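Local coordinates for protein ecdysteroid-phosphate phosphatase (Bombyx mori, PDB 3C7T) that hydrolyses ecdysteroid phosphates, above all ecdysone 22-phosphate, to free the active steroids, and also acts as a protein tyrosine phosphatase, at residues E14-T19 and P59-G64; K43-A48 and D131-I136; H84-P89 and K111-P116; I194-M199 and Y227-A232. One frame throughout, in Å; residues are numbered along the deposited sequence.

Contact 1 of 4, residues E14-T19 and P59-G64; sequences ERVDLT and PLTRLG. With WO4 (tungstate(VI)ion), chain E.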
loop_
_atom_site.group_PDB
_atom_site.type_symbol
_atom_site.label_atom_id
_atom_site.label_comp_id
_atom_site.label_asym_id
_atom_site.label_seq_id
_atom_site.Cartn_x
_atom_site.Cartn_y
_atom_site.Cartn_z
ATOM N N GLU A 14 -3.369 8.604 -0.306
ATOM C CA GLU A 14 -4.408 8.301 0.697
ATOM C C GLU A 14 -4.255 9.126 1.974
ATOM O O GLU A 14 -3.167 9.192 2.543
ATOM C CB GLU A 14 -4.349 6.805 1.054
ATOM C CG GLU A 14 -5.378 6.365 2.098
ATOM C CD GLU A 14 -5.315 4.879 2.408
ATOM O OE1 GLU A 14 -4.394 4.430 3.139
ATOM O OE2 GLU A 14 -6.225 4.159 1.938
ATOM N N ARG A 15 -5.358 9.743 2.417
ATOM C CA ARG A 15 -5.340 10.629 3.595
ATOM C C ARG A 15 -5.670 9.894 4.893
ATOM O O ARG A 15 -6.624 9.090 4.933
ATOM C CB ARG A 15 -6.406 11.730 3.405
ATOM C CG ARG A 15 -6.007 12.783 2.383
ATOM C CD ARG A 15 -7.187 13.628 2.003
ATOM N NE ARG A 15 -7.745 14.429 3.107
ATOM C CZ ARG A 15 -8.526 15.502 2.928
ATOM N NH1 ARG A 15 -8.850 15.896 1.703
ATOM N NH2 ARG A 15 -8.987 16.199 3.977
ATOM N N VAL A 16 -4.961 10.220 5.981
ATOM C CA VAL A 16 -5.314 9.632 7.273
ATOM C C VAL A 16 -6.776 9.972 7.646
ATOM O O VAL A 16 -7.536 9.112 8.061
ATOM C CB VAL A 16 -4.376 10.119 8.426
ATOM C CG1 VAL A 16 -4.916 9.661 9.786
ATOM C CG2 VAL A 16 -2.944 9.579 8.203
ATOM N N ASP A 17 -7.152 11.242 7.533
ATOM C CA ASP A 17 -8.485 11.696 8.018
ATOM C C ASP A 17 -9.665 11.067 7.262
ATOM O O ASP A 17 -10.776 10.966 7.814
ATOM C CB ASP A 17 -8.566 13.233 8.081
ATOM C CG ASP A 17 -8.512 13.906 6.718
ATOM O OD1 ASP A 17 -8.226 13.269 5.685
ATOM O OD2 ASP A 17 -8.724 15.145 6.663
ATOM N N LEU A 18 -9.427 10.610 6.033
ATOM C CA LEU A 18 -10.503 9.975 5.261
ATOM C C LEU A 18 -10.524 8.458 5.417
ATOM O O LEU A 18 -11.514 7.796 5.036
ATOM C CB LEU A 18 -10.396 10.325 3.769
ATOM C CG LEU A 18 -10.526 11.813 3.407
ATOM C CD1 LEU A 18 -10.564 12.047 1.880
ATOM C CD2 LEU A 18 -11.743 12.453 4.116
ATOM N N THR A 19 -9.436 7.915 5.951
ATOM C CA THR A 19 -9.294 6.476 6.154
ATOM C C THR A 19 -9.726 6.041 7.545
ATOM O O THR A 19 -10.197 4.913 7.717
ATOM C CB THR A 19 -7.810 6.071 5.933
ATOM O OG1 THR A 19 -7.433 6.445 4.607
ATOM C CG2 THR A 19 -7.581 4.565 6.135
ATOM N N PRO A 59 -1.952 14.070 7.735
ATOM C CA PRO A 59 -0.830 13.365 7.085
ATOM C C PRO A 59 -1.368 12.390 6.034
ATOM O O PRO A 59 -2.565 12.069 6.040
ATOM C CB PRO A 59 -0.244 12.529 8.224
ATOM C CG PRO A 59 -0.781 13.113 9.491
ATOM C CD PRO A 59 -2.135 13.644 9.133
ATOM N N LEU A 60 -0.483 11.892 5.168
ATOM C CA LEU A 60 -0.787 10.663 4.410
ATOM C C LEU A 60 -0.703 9.453 5.320
ATOM O O LEU A 60 0.063 9.451 6.274
ATOM C CB LEU A 60 0.243 10.445 3.303
ATOM C CG LEU A 60 0.423 11.463 2.183
ATOM C CD1 LEU A 60 1.527 10.956 1.259
ATOM C CD2 LEU A 60 -0.915 11.645 1.419
ATOM N N THR A 61 -1.446 8.405 4.965
ATOM C CA THR A 61 -1.287 7.075 5.563
ATOM C C THR A 61 0.026 6.490 5.023
ATOM O O THR A 61 0.623 7.055 4.084
ATOM C CB THR A 61 -2.423 6.149 5.122
ATOM O OG1 THR A 61 -2.445 6.084 3.700
ATOM C CG2 THR A 61 -3.772 6.712 5.645
ATOM N N ARG A 62 0.456 5.367 5.600
ATOM C CA ARG A 62 1.588 4.593 5.040
ATOM C C ARG A 62 1.316 4.246 3.583
ATOM O O ARG A 62 2.208 4.383 2.734
ATOM C CB ARG A 62 1.893 3.339 5.879
ATOM C CG ARG A 62 2.435 3.606 7.314
ATOM C CD ARG A 62 3.781 4.329 7.330
ATOM N NE ARG A 62 4.831 3.572 6.634
ATOM C CZ ARG A 62 5.581 2.617 7.179
ATOM N NH1 ARG A 62 5.390 2.250 8.430
ATOM N NH2 ARG A 62 6.509 1.994 6.442
ATOM N N LEU A 63 0.091 3.821 3.286
ATOM C CA LEU A 63 -0.283 3.468 1.924
ATOM C C LEU A 63 -0.158 4.707 1.033
ATOM O O LEU A 63 0.250 4.612 -0.109
ATOM C CB LEU A 63 -1.715 2.952 1.874
ATOM C CG LEU A 63 -2.235 2.608 0.482
ATOM C CD1 LEU A 63 -1.198 1.805 -0.342
ATOM C CD2 LEU A 63 -3.568 1.900 0.582
ATOM N N GLY A 64 -0.549 5.868 1.548
ATOM C CA GLY A 64 -0.476 7.110 0.751
ATOM C C GLY A 64 0.938 7.446 0.304
ATOM O O GLY A 64 1.162 7.822 -0.842
HETATM W W WO4 E . -8.073 16.237 -1.957
HETATM O O1 WO4 E . -7.774 15.905 -3.837
HETATM O O2 WO4 E . -9.767 17.264 -2.115
HETATM O O3 WO4 E . -8.626 14.769 -0.741
HETATM O O4 WO4 E . -6.888 17.534 -1.078
#
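Glu14 holds CG anti to its backbone N (chi1 180°) and meets Thr61, whose OG1 sits between backbone N and carbonyl carbon (chi1 57°), with the two side chains crossing at about a right angle. Thr61 OG1 donates to the anti lone pair of Glu14 OE1 at 2.6 Å and accepts from Gly64 N, the N-cap bond of helix 62-77. Ser251 of the second subunit hydrogen-bonds Glu14 OE2. The backbones run alongside here: Thr61 N binds Glu14 O at 3.1 Å, and Val16 N reaches Pro59 O at 3.0 Å in a nearly straight bond. Thr61 CG2 packs on Val16 CA, while Val16 CG2 lies 4.0 Å from Pro59 CB. Arg15 turns the other way, to the active site. Its NH1 gives tungstate O3 a 2.7 Å hydrogen bond at the edge of the guanidinium, and NE and NH2 grip OD1 and OD2 of Asp17 side-on, which fixes the rotation of the group. An alanine at Arg15 would probably leave Asp17 without its charged mate and tungstate O3 without this donor. Helix 91-104 touches Arg15 and Leu60 through Arg92, and helix 23-27 lays Trp23 on Val16 and Pro59.

Contact 2 of 4, residues K43-A48 and D131-I136; sequences KLAHRA and DFMTPI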
loop_
_atom_site.group_PDB
_atom_site.type_symbol
_atom_site.label_atom_id
_atom_site.label_comp_id
_atom_site.label_asym_id
_atom_site.label_seq_id
_atom_site.Cartn_x
_atom_site.Cartn_y
_atom_site.Cartn_z
ATOM N N LYS A 43 5.587 8.200 13.332
ATOM C CA LYS A 43 5.709 9.302 14.285
ATOM C C LYS A 43 5.191 10.539 13.582
ATOM O O LYS A 43 5.097 10.568 12.357
ATOM C CB LYS A 43 7.179 9.508 14.692
ATOM C CG LYS A 43 8.068 10.073 13.584
ATOM C CD LYS A 43 9.513 10.267 14.057
ATOM C CE LYS A 43 9.660 11.561 14.861
ATOM N NZ LYS A 43 11.046 11.746 15.419
ATOM N N LEU A 44 4.855 11.554 14.362
ATOM C CA LEU A 44 4.420 12.829 13.806
ATOM C C LEU A 44 5.440 13.887 14.178
ATOM O O LEU A 44 5.775 14.035 15.349
ATOM C CB LEU A 44 3.044 13.211 14.351
ATOM C CG LEU A 44 1.903 12.250 13.974
ATOM C CD1 LEU A 44 0.617 12.649 14.673
ATOM C CD2 LEU A 44 1.701 12.206 12.482
ATOM N N ALA A 45 5.931 14.613 13.184
ATOM C CA ALA A 45 6.887 15.685 13.413
ATOM C C ALA A 45 6.250 16.801 14.201
ATOM O O ALA A 45 5.043 17.041 14.097
ATOM C CB ALA A 45 7.395 16.236 12.085
ATOM N N HIS A 46 7.065 17.505 14.983
ATOM C CA HIS A 46 6.571 18.663 15.688
ATOM C C HIS A 46 6.048 19.715 14.692
ATOM O O HIS A 46 6.633 19.947 13.625
ATOM C CB HIS A 46 7.678 19.260 16.562
ATOM C CG HIS A 46 7.339 20.611 17.103
ATOM N ND1 HIS A 46 6.420 20.798 18.117
ATOM C CD2 HIS A 46 7.779 21.846 16.757
ATOM C CE1 HIS A 46 6.318 22.090 18.380
ATOM N NE2 HIS A 46 7.135 22.748 17.573
ATOM N N ARG A 47 4.939 20.348 15.051
ATOM C CA ARG A 47 4.456 21.509 14.301
ATOM C C ARG A 47 3.877 22.491 15.298
ATOM O O ARG A 47 3.421 22.092 16.373
ATOM C CB ARG A 47 3.414 21.102 13.261
ATOM C CG ARG A 47 2.140 20.488 13.840
ATOM C CD ARG A 47 1.225 19.996 12.719
ATOM N NE ARG A 47 0.677 21.075 11.894
ATOM C CZ ARG A 47 0.079 20.877 10.722
ATOM N NH1 ARG A 47 -0.005 19.649 10.227
ATOM N NH2 ARG A 47 -0.404 21.903 10.026
ATOM N N ALA A 48 3.893 23.767 14.942
ATOM C CA ALA A 48 3.453 24.817 15.864
ATOM C C ALA A 48 2.032 24.600 16.368
ATOM O O ALA A 48 1.736 24.888 17.525
ATOM C CB ALA A 48 3.582 26.186 15.210
ATOM N N ASP A 131 -4.171 25.399 8.554
ATOM C CA ASP A 131 -2.992 25.314 9.396
ATOM C C ASP A 131 -1.929 24.612 8.557
ATOM O O ASP A 131 -2.043 23.408 8.288
ATOM C CB ASP A 131 -3.323 24.529 10.686
ATOM C CG ASP A 131 -2.193 24.572 11.721
ATOM O OD1 ASP A 131 -1.018 24.322 11.356
ATOM O OD2 ASP A 131 -2.490 24.850 12.909
ATOM N N PHE A 132 -0.934 25.373 8.093
ATOM C CA PHE A 132 0.151 24.818 7.271
ATOM C C PHE A 132 1.439 24.695 8.067
ATOM O O PHE A 132 1.742 25.565 8.908
ATOM C CB PHE A 132 0.407 25.676 6.018
ATOM C CG PHE A 132 -0.763 25.740 5.081
ATOM C CD1 PHE A 132 -1.424 24.578 4.686
ATOM C CD2 PHE A 132 -1.202 26.953 4.582
ATOM C CE1 PHE A 132 -2.511 24.640 3.822
ATOM C CE2 PHE A 132 -2.301 27.021 3.704
ATOM C CZ PHE A 132 -2.946 25.861 3.331
ATOM N N MET A 133 2.200 23.633 7.804
ATOM C CA MET A 133 3.536 23.536 8.398
ATOM C C MET A 133 4.477 24.417 7.604
ATOM O O MET A 133 4.366 24.514 6.383
ATOM C CB MET A 133 4.042 22.090 8.452
ATOM C CG MET A 133 3.327 21.221 9.502
ATOM S SD MET A 133 3.715 19.442 9.427
ATOM C CE MET A 133 5.405 19.415 10.030
ATOM N N THR A 134 5.394 25.085 8.304
ATOM C CA THR A 134 6.336 25.975 7.651
ATOM C C THR A 134 7.368 25.142 6.904
ATOM O O THR A 134 7.601 23.998 7.284
ATOM C CB THR A 134 7.062 26.856 8.696
ATOM O OG1 THR A 134 7.767 26.009 9.618
ATOM C CG2 THR A 134 6.063 27.695 9.472
ATOM N N PRO A 135 7.972 25.696 5.827
ATOM C CA PRO A 135 9.150 25.064 5.203
ATOM C C PRO A 135 10.199 24.579 6.220
ATOM O O PRO A 135 10.700 23.469 6.085
ATOM C CB PRO A 135 9.695 26.166 4.300
ATOM C CG PRO A 135 8.447 26.924 3.889
ATOM C CD PRO A 135 7.558 26.910 5.097
ATOM N N ILE A 136 10.522 25.374 7.241
ATOM C CA ILE A 136 11.429 24.866 8.283
ATOM C C ILE A 136 10.895 23.640 9.058
ATOM O O ILE A 136 11.649 22.683 9.281
ATOM C CB ILE A 136 11.951 25.976 9.252
ATOM C CG1 ILE A 136 12.790 25.352 10.375
ATOM C CG2 ILE A 136 10.811 26.808 9.791
ATOM C CD1 ILE A 136 13.782 26.300 11.048
HETATM O O HOH W 1 1.163 23.822 12.559
#
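Arg47 reaches across to Asp131 and Met133, and its side chain can be followed outward atom by atom. CB lies 3.8 Å from Met133 CG, with Met133 CE a little farther off. CG sits between backbone N and carbonyl carbon (chi1 63°), and CD again has Met133 CG as its nearest neighbour. The chain then bends at chi3 (-67°), which places NE 3.6 Å from Met133 CG. NE also donates to a water at 2.9 Å, and that water in turn donates a hydrogen bond to Asp131 OD1. CZ lies beneath Met133 CG, which stands 3.5 Å above the guanidinium plane and over its centre; the methionine crosses the arginine at about a right angle. NH1 has Met133 SD close by. Arg47 NH2 makes a salt bridge of 2.8 Å to Asp131 OD1, approaching from above the carboxylate plane, with guanidinium and carboxylate planes 71° apart. The same nitrogen makes a weak, bent bond to Asp131 O. OD1 is thus held both directly and through the water. Beyond the arginine, Met133 CE rests 3.8 Å from His46 O and also meets Ala45 CB. This contact ties the loop leading into helix 50-56 to the residues just ahead of helix 135-140. Helix 50-56 adds Tyr54, a cation-pi partner of Arg47, and just beyond that helix Asp57 forms a second salt bridge with NH2.

Contact 3 of 4, residues H84-P89 and K111-P116; sequences HVYASP and KIKVEP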
loop_
_atom_site.group_PDB
_atom_site.type_symbol
_atom_site.label_atom_id
_atom_site.label_comp_id
_atom_site.label_asym_id
_atom_site.label_seq_id
_atom_site.Cartn_x
_atom_site.Cartn_y
_atom_site.Cartn_z
ATOM N N HIS A 84 11.713 20.053 -11.678
ATOM C CA HIS A 84 10.976 21.151 -11.052
ATOM C C HIS A 84 9.705 20.603 -10.413
ATOM O O HIS A 84 8.803 20.149 -11.121
ATOM C CB HIS A 84 10.644 22.216 -12.088
ATOM C CG HIS A 84 11.830 22.663 -12.884
ATOM N ND1 HIS A 84 12.027 22.291 -14.198
ATOM C CD2 HIS A 84 12.896 23.425 -12.545
ATOM C CE1 HIS A 84 13.150 22.833 -14.645
ATOM N NE2 HIS A 84 13.696 23.524 -13.659
ATOM N N VAL A 85 9.673 20.647 -9.083
ATOM C CA VAL A 85 8.617 20.010 -8.290
ATOM C C VAL A 85 7.929 21.079 -7.441
ATOM O O VAL A 85 8.574 21.760 -6.625
ATOM C CB VAL A 85 9.182 18.878 -7.394
ATOM C CG1 VAL A 85 8.088 18.254 -6.531
ATOM C CG2 VAL A 85 9.863 17.801 -8.244
ATOM N N TYR A 86 6.633 21.244 -7.689
ATOM C CA TYR A 86 5.798 22.225 -6.977
ATOM C C TYR A 86 4.698 21.474 -6.234
ATOM O O TYR A 86 4.076 20.576 -6.802
ATOM C CB TYR A 86 5.184 23.232 -7.959
ATOM C CG TYR A 86 6.224 23.982 -8.770
ATOM C CD1 TYR A 86 6.774 23.410 -9.917
ATOM C CD2 TYR A 86 6.668 25.250 -8.378
ATOM C CE1 TYR A 86 7.741 24.094 -10.668
ATOM C CE2 TYR A 86 7.632 25.951 -9.128
ATOM C CZ TYR A 86 8.163 25.356 -10.265
ATOM O OH TYR A 86 9.113 26.002 -11.016
ATOM N N ALA A 87 4.466 21.841 -4.975
ATOM C CA ALA A 87 3.456 21.180 -4.158
ATOM C C ALA A 87 2.566 22.189 -3.464
ATOM O O ALA A 87 3.037 23.229 -2.990
ATOM C CB ALA A 87 4.103 20.282 -3.141
ATOM N N SER A 88 1.268 21.877 -3.408
ATOM C CA SER A 88 0.341 22.627 -2.577
ATOM C C SER A 88 0.876 22.606 -1.147
ATOM O O SER A 88 1.551 21.669 -0.774
ATOM C CB SER A 88 -1.026 21.938 -2.622
ATOM O OG SER A 88 -1.812 22.334 -1.532
ATOM N N PRO A 89 0.608 23.655 -0.346
ATOM C CA PRO A 89 1.176 23.669 1.002
ATOM C C PRO A 89 0.504 22.703 2.006
ATOM O O PRO A 89 0.993 22.581 3.139
ATOM C CB PRO A 89 1.016 25.142 1.430
ATOM C CG PRO A 89 -0.164 25.611 0.665
ATOM C CD PRO A 89 -0.148 24.886 -0.644
ATOM N N LYS A 111 14.383 19.797 -5.156
ATOM C CA LYS A 111 13.721 20.231 -3.938
ATOM C C LYS A 111 12.240 20.447 -4.175
ATOM O O LYS A 111 11.816 20.778 -5.289
ATOM C CB LYS A 111 14.328 21.555 -3.456
ATOM C CG LYS A 111 15.821 21.526 -3.153
ATOM C CD LYS A 111 16.099 20.924 -1.788
ATOM C CE LYS A 111 17.537 21.131 -1.393
ATOM N NZ LYS A 111 17.924 20.142 -0.346
ATOM N N ILE A 112 11.457 20.269 -3.117
ATOM C CA ILE A 112 10.026 20.530 -3.178
ATOM C C ILE A 112 9.755 22.017 -2.952
ATOM O O ILE A 112 10.087 22.565 -1.889
ATOM C CB ILE A 112 9.255 19.718 -2.120
ATOM C CG1 ILE A 112 9.514 18.218 -2.304
ATOM C CG2 ILE A 112 7.738 20.004 -2.222
ATOM C CD1 ILE A 112 9.178 17.401 -1.100
ATOM N N LYS A 113 9.154 22.654 -3.954
ATOM C CA LYS A 113 8.811 24.067 -3.891
ATOM C C LYS A 113 7.357 24.207 -3.459
ATOM O O LYS A 113 6.448 23.883 -4.226
ATOM C CB LYS A 113 9.018 24.713 -5.263
ATOM C CG LYS A 113 10.477 24.658 -5.768
ATOM C CD LYS A 113 10.637 25.365 -7.107
ATOM C CE LYS A 113 11.674 24.672 -7.999
ATOM N NZ LYS A 113 12.931 24.333 -7.267
ATOM N N VAL A 114 7.146 24.700 -2.240
ATOM C CA VAL A 114 5.805 24.775 -1.657
ATOM C C VAL A 114 5.152 26.046 -2.188
ATOM O O VAL A 114 5.628 27.168 -1.939
ATOM C CB VAL A 114 5.855 24.724 -0.106
ATOM C CG1 VAL A 114 4.494 25.079 0.520
ATOM C CG2 VAL A 114 6.324 23.347 0.358
ATOM N N GLU A 115 4.084 25.846 -2.952
ATOM C CA GLU A 115 3.433 26.900 -3.709
ATOM C C GLU A 115 1.973 27.027 -3.275
ATOM O O GLU A 115 1.144 26.185 -3.626
ATOM C CB GLU A 115 3.508 26.566 -5.197
ATOM C CG GLU A 115 2.834 27.595 -6.087
ATOM C CD GLU A 115 3.246 29.016 -5.717
ATOM O OE1 GLU A 115 4.456 29.339 -5.843
ATOM O OE2 GLU A 115 2.362 29.789 -5.292
ATOM N N PRO A 116 1.651 28.057 -2.480
ATOM C CA PRO A 116 0.246 28.265 -2.089
ATOM C C PRO A 116 -0.705 28.488 -3.277
ATOM O O PRO A 116 -1.922 28.278 -3.156
ATOM C CB PRO A 116 0.319 29.499 -1.172
ATOM C CG PRO A 116 1.752 29.484 -0.673
ATOM C CD PRO A 116 2.554 29.035 -1.840
HETATM O O HOH W 2 12.102 21.533 -7.829
#
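Val85 opens the pairing with Lys113: its carbonyl O accepts from Lys113 N at 2.9 Å. Its own N donates to a water that in turn donates to Lys111 O and accepts from Lys113 NZ, so one water links Val85 N and Lys111 O to the lysine tip. Val85 CG1 approaches Ile112 CG1 loosely. Tyr86 lies on the same face of the sheet as Lys113, and the two side chains cross obliquely, with Lys113 CD 3.7 Å from Tyr86 CE2. The lysine's aliphatic carbons pass the ring, from CB near Tyr86 CD2 to CE near the hydroxyl. Ala87 N donates to Lys113 O at 2.9 Å, and Ala87 O takes an almost straight bond from Glu115 N, 2.8 Å long at 176°. Ala87 CB faces the other way from Tyr86, meeting Ile112 CG2 at 3.8 Å. Ser88 directs OG to His192 NE2, a hydrogen bond from just beyond the strand to an inferred active-site histidine. Pro89 closes the segment with CB 3.6 Å from Val114 CG1 and CD against Glu115 O. Together the two parallel strands and helix 91-104 between them form a beta-alpha-beta unit at one edge of the central sheet, with the helix touching Ile112. Chemically, the backbone bonds set the strand register, apolar branches fill the helix side, and the opposite side combines the tyrosine ring with a lysine whose charged end is held by water and, weakly, by Asp146.

Contact 4 of 4, residues I194-M199 and Y227-A232; sequences ITLDQM and YCALGA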
loop_
_atom_site.group_PDB
_atom_site.type_symbol
_atom_site.label_atom_id
_atom_site.label_comp_id
_atom_site.label_asym_id
_atom_site.label_seq_id
_atom_site.Cartn_x
_atom_site.Cartn_y
_atom_site.Cartn_z
ATOM N N ILE A 194 -8.514 18.556 -8.180
ATOM C CA ILE A 194 -8.759 19.638 -9.145
ATOM C C ILE A 194 -7.480 20.082 -9.903
ATOM O O ILE A 194 -7.552 20.676 -11.001
ATOM C CB ILE A 194 -9.447 20.827 -8.403
ATOM C CG1 ILE A 194 -10.020 21.880 -9.366
ATOM C CG2 ILE A 194 -8.501 21.463 -7.370
ATOM C CD1 ILE A 194 -10.994 21.334 -10.372
ATOM N N THR A 195 -6.313 19.779 -9.331
ATOM C CA THR A 195 -5.018 20.192 -9.879
ATOM C C THR A 195 -4.798 19.709 -11.313
ATOM O O THR A 195 -4.211 20.432 -12.152
ATOM C CB THR A 195 -3.862 19.728 -8.972
ATOM O OG1 THR A 195 -4.039 20.318 -7.686
ATOM C CG2 THR A 195 -2.465 20.144 -9.545
ATOM N N LEU A 196 -5.283 18.493 -11.596
ATOM C CA LEU A 196 -5.146 17.913 -12.927
ATOM C C LEU A 196 -5.885 18.751 -13.970
ATOM O O LEU A 196 -5.289 19.134 -14.985
ATOM C CB LEU A 196 -5.603 16.446 -12.955
ATOM C CG LEU A 196 -4.587 15.417 -12.421
ATOM C CD1 LEU A 196 -4.280 15.574 -10.920
ATOM C CD2 LEU A 196 -5.102 13.995 -12.700
ATOM N N ASP A 197 -7.160 19.061 -13.713
ATOM C CA ASP A 197 -7.922 19.983 -14.582
ATOM C C ASP A 197 -7.355 21.417 -14.608
ATOM O O ASP A 197 -7.397 22.087 -15.650
ATOM C CB ASP A 197 -9.401 20.018 -14.197
ATOM C CG ASP A 197 -10.207 18.905 -14.859
ATOM O OD1 ASP A 197 -9.630 18.107 -15.632
ATOM O OD2 ASP A 197 -11.438 18.843 -14.616
ATOM N N GLN A 198 -6.807 21.885 -13.488
ATOM C CA GLN A 198 -6.137 23.205 -13.469
ATOM C C GLN A 198 -4.914 23.260 -14.393
ATOM O O GLN A 198 -4.668 24.266 -15.116
ATOM C CB GLN A 198 -5.720 23.591 -12.055
ATOM C CG GLN A 198 -6.872 23.961 -11.161
ATOM C CD GLN A 198 -6.391 24.317 -9.792
ATOM O OE1 GLN A 198 -6.035 23.443 -8.997
ATOM N NE2 GLN A 198 -6.348 25.609 -9.506
ATOM N N MET A 199 -4.140 22.180 -14.396
ATOM C CA MET A 199 -2.952 22.116 -15.246
ATOM C C MET A 199 -3.312 22.147 -16.720
ATOM O O MET A 199 -2.684 22.885 -17.496
ATOM C CB MET A 199 -2.113 20.867 -14.955
ATOM C CG MET A 199 -1.022 20.656 -15.987
ATOM S SD MET A 199 -0.235 19.040 -15.984
ATOM C CE MET A 199 -1.566 17.950 -16.499
ATOM N N TYR A 227 -6.708 8.648 -5.734
ATOM C CA TYR A 227 -5.473 9.050 -5.060
ATOM C C TYR A 227 -4.285 8.817 -5.971
ATOM O O TYR A 227 -4.215 7.774 -6.648
ATOM C CB TYR A 227 -5.286 8.211 -3.816
ATOM C CG TYR A 227 -6.221 8.488 -2.651
ATOM C CD1 TYR A 227 -6.397 9.791 -2.158
ATOM C CD2 TYR A 227 -6.829 7.435 -1.967
ATOM C CE1 TYR A 227 -7.195 10.028 -1.044
ATOM C CE2 TYR A 227 -7.642 7.661 -0.842
ATOM C CZ TYR A 227 -7.818 8.974 -0.393
ATOM O OH TYR A 227 -8.588 9.225 0.723
ATOM N N CYS A 228 -3.358 9.778 -5.989
ATOM C CA CYS A 228 -2.189 9.750 -6.886
ATOM C C CYS A 228 -2.544 9.529 -8.377
ATOM O O CYS A 228 -1.737 9.027 -9.123
ATOM C CB CYS A 228 -1.150 8.735 -6.392
ATOM S SG CYS A 228 -0.326 9.275 -4.849
ATOM N N ALA A 229 -3.746 9.934 -8.791
ATOM C CA ALA A 229 -4.063 10.051 -10.218
ATOM C C ALA A 229 -3.040 10.992 -10.874
ATOM O O ALA A 229 -2.743 12.066 -10.354
ATOM C CB ALA A 229 -5.436 10.566 -10.425
ATOM N N LEU A 230 -2.517 10.555 -12.011
ATOM C CA LEU A 230 -1.461 11.268 -12.704
ATOM C C LEU A 230 -1.964 11.737 -14.060
ATOM O O LEU A 230 -2.482 10.955 -14.869
ATOM C CB LEU A 230 -0.231 10.361 -12.883
ATOM C CG LEU A 230 0.976 10.972 -13.590
ATOM C CD1 LEU A 230 1.682 12.064 -12.771
ATOM C CD2 LEU A 230 1.981 9.883 -13.982
ATOM N N GLY A 231 -1.828 13.040 -14.276
ATOM C CA GLY A 231 -2.152 13.644 -15.553
ATOM C C GLY A 231 -0.879 14.109 -16.221
ATOM O O GLY A 231 0.098 14.484 -15.532
ATOM N N ALA A 232 -0.887 14.086 -17.560
ATOM C CA ALA A 232 0.286 14.466 -18.361
ATOM C C ALA A 232 -0.008 15.377 -19.559
ATOM O O ALA A 232 -1.000 15.202 -20.287
ATOM C CB ALA A 232 1.022 13.207 -18.852
#
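Leu196 and Met199 face strand 230-232 from helix 194-199, whose axis runs nearly parallel to the strand, 3° apart in direction and 8.7 Å away at closest approach. The closest CA atoms are those of Leu196 and Gly231, 5.8 Å apart. Leu196 sets CG anti to its carbonyl carbon (chi1 -80°), and its two methyl branches do the touching. CD2 lies 3.8 Å from Gly231 N, at a similar distance from Ala229 O, and 4.1 Å from Ala229 CB; CD1 adds a contact with Ala229 O. One turn on, Met199 bends at chi3 (66°) to bring CE to 3.9 Å from Gly231 C. Gly231 has no side chain, and a beta carbon there would come tight against Leu196 CG, which is consistent with the helix sitting this close to the backbone. An alanine at Leu196 would probably open a gap over Ala229 and Gly231 where the two methyls had packed. The contact is wholly van der Waals, between buried residues. Strand 5-11 continues the floor, with Ala9 under both Leu196 and Met199, and Phe256 of the second subunit packs on Leu196 and Ala229. This is helix-on-sheet packing in the alpha/beta core of the histidine phosphatase fold: helix 193-204 follows directly on His192, which with Ala193 binds tungstate, and lies over the antiparallel strand 230-235 beside the strand that leads to Arg11 and His12.

How the contacts relate
Along the chain, contact 1 crosses contact 2, contact 3 falls between the two halves of contact 2, and contact 4 comes last. Contacts 3 and 4 share the six-stranded mixed sheet, the former at its outer edge and the latter on strand 230-235, with centres about 15 Å apart. Contacts 1 and 2, about 17 Å apart between centres, touch through Pro59 and Leu44. Tyr227 packs on Glu14 to join contact 4 to contact 1, and Phe132 meets Pro89 to join contact 2 to contact 3. All four lie in the phosphoglycerate-mutase-like domain of a longer protein. Contact 1 supplies Arg15 to the tungstate site, contacts 3 and 4 reach residues around it, and contacts 1 and 4 both touch the second subunit.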